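Local coordinates for protein halogenase (Chondromyces crocatus, PDB 3E1T) that probably chlorinates a precursor of the natural product chondrochloren, as an FAD-dependent halogenase, at residues N290-K295 / E346-Y351. Residues are numbered along the deposited sequence; the frame is centred on the assembly and turned at random.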
ATOM      1  N   ASN A 290      11.830  -3.797   4.513  1.00 28.39           N
ATOM      2  CA  ASN A 290      12.758  -3.863   5.632  1.00 28.15           C
ATOM      3  C   ASN A 290      13.389  -5.241   5.782  1.00 27.78           C
ATOM      4  O   ASN A 290      12.769  -6.252   5.447  1.00 27.75           O
ATOM      5  CB  ASN A 290      12.053  -3.420   6.916  1.00 28.66           C
ATOM      6  CG  ASN A 290      12.163  -1.920   7.145  1.00 31.06           C
ATOM      7  OD1 ASN A 290      13.034  -1.468   7.879  1.00 33.24           O
ATOM      8  ND2 ASN A 290      11.292  -1.134   6.488  1.00 33.63           N
ATOM      9  N   THR A 291      14.629  -5.285   6.278  1.00 27.25           N
ATOM     10  CA  THR A 291      15.332  -6.562   6.511  1.00 27.42           C
ATOM     11  C   THR A 291      14.688  -7.410   7.600  1.00 27.36           C
ATOM     12  O   THR A 291      14.932  -8.621   7.685  1.00 27.98           O
ATOM     13  CB  THR A 291      16.837  -6.369   6.849  1.00 27.02           C
ATOM     14  OG1 THR A 291      16.970  -5.410   7.901  1.00 27.25           O
ATOM     15  CG2 THR A 291      17.600  -5.862   5.620  1.00 26.96           C
ATOM     16  N   SER A 292      13.859  -6.775   8.424  1.00 27.56           N
ATOM     17  CA  SER A 292      13.130  -7.466   9.486  1.00 27.48           C
ATOM     18  C   SER A 292      11.862  -6.698   9.804  1.00 26.86           C
ATOM     19  O   SER A 292      11.856  -5.468   9.727  1.00 26.30           O
ATOM     20  CB  SER A 292      13.991  -7.573  10.753  1.00 27.72           C
ATOM     21  OG  SER A 292      13.342  -8.383  11.737  1.00 28.92           O
ATOM     22  N   PHE A 293      10.800  -7.426  10.142  1.00 26.81           N
ATOM     23  CA  PHE A 293       9.513  -6.812  10.527  1.00 27.51           C
ATOM     24  C   PHE A 293       9.235  -6.872  12.036  1.00 28.38           C
ATOM     25  O   PHE A 293       8.250  -6.299  12.506  1.00 27.20           O
ATOM     26  CB  PHE A 293       8.326  -7.445   9.780  1.00 26.99           C
ATOM     27  CG  PHE A 293       8.374  -7.287   8.273  1.00 27.06           C
ATOM     28  CD1 PHE A 293       9.075  -6.242   7.671  1.00 23.86           C
ATOM     29  CD2 PHE A 293       7.671  -8.170   7.457  1.00 23.94           C
ATOM     30  CE1 PHE A 293       9.101  -6.100   6.272  1.00 24.32           C
ATOM     31  CE2 PHE A 293       7.705  -8.036   6.064  1.00 24.05           C
ATOM     32  CZ  PHE A 293       8.414  -6.992   5.480  1.00 24.25           C
ATOM     33  N   TRP A 294      10.097  -7.560  12.786  1.00 30.25           N
ATOM     34  CA  TRP A 294       9.996  -7.575  14.256  1.00 32.81           C
ATOM     35  C   TRP A 294      11.358  -7.844  14.917  1.00 34.19           C
ATOM     36  O   TRP A 294      12.288  -8.349  14.276  1.00 34.04           O
ATOM     37  CB  TRP A 294       8.976  -8.618  14.712  1.00 32.92           C
ATOM     38  CG  TRP A 294       9.465 -10.015  14.578  1.00 34.76           C
ATOM     39  CD1 TRP A 294       9.590 -10.733  13.424  1.00 34.99           C
ATOM     40  CD2 TRP A 294       9.903 -10.877  15.639  1.00 36.05           C
ATOM     41  NE1 TRP A 294      10.075 -11.988  13.700  1.00 36.77           N
ATOM     42  CE2 TRP A 294      10.274 -12.105  15.052  1.00 36.62           C
ATOM     43  CE3 TRP A 294      10.002 -10.736  17.029  1.00 36.38           C
ATOM     44  CZ2 TRP A 294      10.751 -13.185  15.807  1.00 36.41           C
ATOM     45  CZ3 TRP A 294      10.470 -11.815  17.779  1.00 35.60           C
ATOM     46  CH2 TRP A 294      10.845 -13.016  17.165  1.00 35.65           C
ATOM     47  N   LYS A 295      11.493  -7.510  16.194  1.00 35.54           N
ATOM     48  CA  LYS A 295      12.728  -7.904  16.895  1.00 37.73           C
ATOM     49  C   LYS A 295      12.484  -8.626  18.224  1.00 38.66           C
ATOM     50  O   LYS A 295      12.596  -9.858  18.293  1.00 40.34           O
ATOM     51  CB  LYS A 295      13.738  -6.746  16.998  1.00 37.28           C
ATOM     52  CG  LYS A 295      13.256  -5.526  17.748  1.00 38.81           C
ATOM     53  CD  LYS A 295      14.423  -4.619  18.165  1.00 39.45           C
ATOM     54  CE  LYS A 295      15.636  -5.420  18.661  1.00 43.08           C
ATOM     55  NZ  LYS A 295      16.594  -4.612  19.483  1.00 44.54           N
ATOM     56  N   GLU A 346       5.513 -16.150  12.249  1.00 36.75           N
ATOM     57  CA  GLU A 346       4.353 -16.397  11.394  1.00 35.75           C
ATOM     58  C   GLU A 346       3.841 -15.119  10.739  1.00 34.31           C
ATOM     59  O   GLU A 346       3.493 -15.107   9.559  1.00 33.89           O
ATOM     60  CB  GLU A 346       3.229 -17.066  12.188  1.00 36.47           C
ATOM     61  CG  GLU A 346       2.073 -17.601  11.324  1.00 38.89           C
ATOM     62  CD  GLU A 346       2.475 -18.777  10.428  1.00 42.74           C
ATOM     63  OE1 GLU A 346       3.675 -19.150  10.376  1.00 45.27           O
ATOM     64  OE2 GLU A 346       1.583 -19.328   9.755  1.00 44.06           O
ATOM     65  N   PHE A 347       3.775 -14.051  11.530  1.00 32.18           N
ATOM     66  CA  PHE A 347       3.443 -12.738  11.044  1.00 30.26           C
ATOM     67  C   PHE A 347       4.337 -12.308   9.853  1.00 29.88           C
ATOM     68  O   PHE A 347       3.821 -11.971   8.794  1.00 29.07           O
ATOM     69  CB  PHE A 347       3.568 -11.744  12.205  1.00 29.65           C
ATOM     70  CG  PHE A 347       3.941 -10.348  11.785  1.00 27.74           C
ATOM     71  CD1 PHE A 347       3.170  -9.648  10.868  1.00 26.06           C
ATOM     72  CD2 PHE A 347       5.056  -9.733  12.323  1.00 26.55           C
ATOM     73  CE1 PHE A 347       3.499  -8.357  10.500  1.00 25.23           C
ATOM     74  CE2 PHE A 347       5.400  -8.452  11.959  1.00 24.40           C
ATOM     75  CZ  PHE A 347       4.608  -7.751  11.037  1.00 25.36           C
ATOM     76  N   GLU A 348       5.657 -12.315  10.043  1.00 29.50           N
ATOM     77  CA  GLU A 348       6.600 -11.932   8.989  1.00 29.85           C
ATOM     78  C   GLU A 348       6.497 -12.833   7.747  1.00 29.75           C
ATOM     79  O   GLU A 348       6.508 -12.343   6.610  1.00 29.94           O
ATOM     80  CB  GLU A 348       8.037 -11.874   9.521  1.00 30.07           C
ATOM     81  CG  GLU A 348       9.018 -11.237   8.516  1.00 30.83           C
ATOM     82  CD  GLU A 348      10.276 -10.677   9.127  1.00 31.78           C
ATOM     83  OE1 GLU A 348      11.323 -10.710   8.436  1.00 32.13           O
ATOM     84  OE2 GLU A 348      10.224 -10.151  10.263  1.00 33.41           O
ATOM     85  N   ARG A 349       6.357 -14.138   7.969  1.00 29.52           N
ATOM     86  CA  ARG A 349       6.251 -15.099   6.883  1.00 30.58           C
ATOM     87  C   ARG A 349       5.035 -14.797   6.001  1.00 29.58           C
ATOM     88  O   ARG A 349       5.169 -14.660   4.799  1.00 29.91           O
ATOM     89  CB  ARG A 349       6.167 -16.521   7.449  1.00 30.21           C
ATOM     90  CG  ARG A 349       6.263 -17.610   6.401  1.00 33.27           C
ATOM     91  CD  ARG A 349       5.959 -18.995   7.009  1.00 33.38           C
ATOM     92  NE  ARG A 349       4.560 -19.122   7.431  1.00 40.73           N
ATOM     93  CZ  ARG A 349       3.566 -19.533   6.639  1.00 43.02           C
ATOM     94  NH1 ARG A 349       3.800 -19.852   5.365  1.00 44.52           N
ATOM     95  NH2 ARG A 349       2.333 -19.621   7.120  1.00 44.21           N
ATOM     96  N   ARG A 350       3.865 -14.668   6.620  1.00 29.27           N
ATOM     97  CA  ARG A 350       2.616 -14.334   5.939  1.00 28.91           C
ATOM     98  C   ARG A 350       2.654 -12.974   5.231  1.00 28.37           C
ATOM     99  O   ARG A 350       2.165 -12.836   4.108  1.00 27.24           O
ATOM    100  CB  ARG A 350       1.480 -14.322   6.953  1.00 29.59           C
ATOM    101  CG  ARG A 350       0.449 -15.415   6.834  1.00 33.08           C
ATOM    102  CD  ARG A 350       0.891 -16.687   7.484  1.00 36.82           C
ATOM    103  NE  ARG A 350      -0.238 -17.350   8.128  1.00 40.81           N
ATOM    104  CZ  ARG A 350      -1.096 -18.169   7.529  1.00 43.14           C
ATOM    105  NH1 ARG A 350      -0.985 -18.464   6.232  1.00 44.97           N
ATOM    106  NH2 ARG A 350      -2.072 -18.701   8.241  1.00 45.16           N
ATOM    107  N   TYR A 351       3.210 -11.974   5.913  1.00 26.93           N
ATOM    108  CA  TYR A 351       3.306 -10.611   5.391  1.00 26.41           C
ATOM    109  C   TYR A 351       4.215 -10.559   4.147  1.00 26.20           C
ATOM    110  O   TYR A 351       3.855  -9.948   3.135  1.00 27.02           O
ATOM    111  CB  TYR A 351       3.823  -9.685   6.501  1.00 25.83           C
ATOM    112  CG  TYR A 351       3.732  -8.161   6.273  1.00 25.39           C
ATOM    113  CD1 TYR A 351       3.072  -7.603   5.174  1.00 23.20           C
ATOM    114  CD2 TYR A 351       4.282  -7.290   7.207  1.00 25.73           C
ATOM    115  CE1 TYR A 351       2.991  -6.209   5.004  1.00 23.54           C
ATOM    116  CE2 TYR A 351       4.222  -5.896   7.044  1.00 23.88           C
ATOM    117  CZ  TYR A 351       3.565  -5.365   5.951  1.00 24.00           C
ATOM    118  OH  TYR A 351       3.497  -3.993   5.817  1.00 26.51           O
TER
HETATM  119  O   HOH W   1      13.696 -11.086   8.818  1.00 45.57           O
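OE2 of E348 takes the backbone N-H of F293, with F293 N to E348 OE2 at 2.8 Å and an N-H...O angle of 154°; the amide meets the oxygen from well above the carboxylate plane. The same OE2 sits at the edge of the W294 indole, 3.3 Å from W294 CD1, with the ring and carboxylate planes nearly perpendicular. With its CG anti to the backbone N (chi1 -170°) and the chain extended beyond it, E348 reaches from the helix to the loop. Its other oxygen, OE1, forms a salt bridge with R352, one turn along the helix; a water modelled between OE1 and T291 O lies too close to OE1 for a bridge to be certain. R352 also makes a cation-pi contact with the F293 ring, so one arginine serves both partners. An alanine here would probably leave the F293 amide without this acceptor and the charge of R352 without its salt-bridge mate.

The loop joins strand 288-290 to strand 298-300, an outer strand of the parallel five-stranded sheet in the Rossmann-like FAD-binding part of the enzyme, and here it packs against the long helix 340-368. F293 points into that interface: its CD2 lies 3.5 Å from E348 CG and 3.5 Å from Y351 CD2. The F293 and Y351 rings meet obliquely, planes 43° apart, with Y351 CE2 over one face of F293 toward the rim. F293 O lies at the edge of the F347 ring, in its plane, 3.6 Å from F347 CE2, while F293 CB rests 3.8 Å from that CE2. Beyond this packing, the Y351 side chain comes within about 7 Å of the bound FAD.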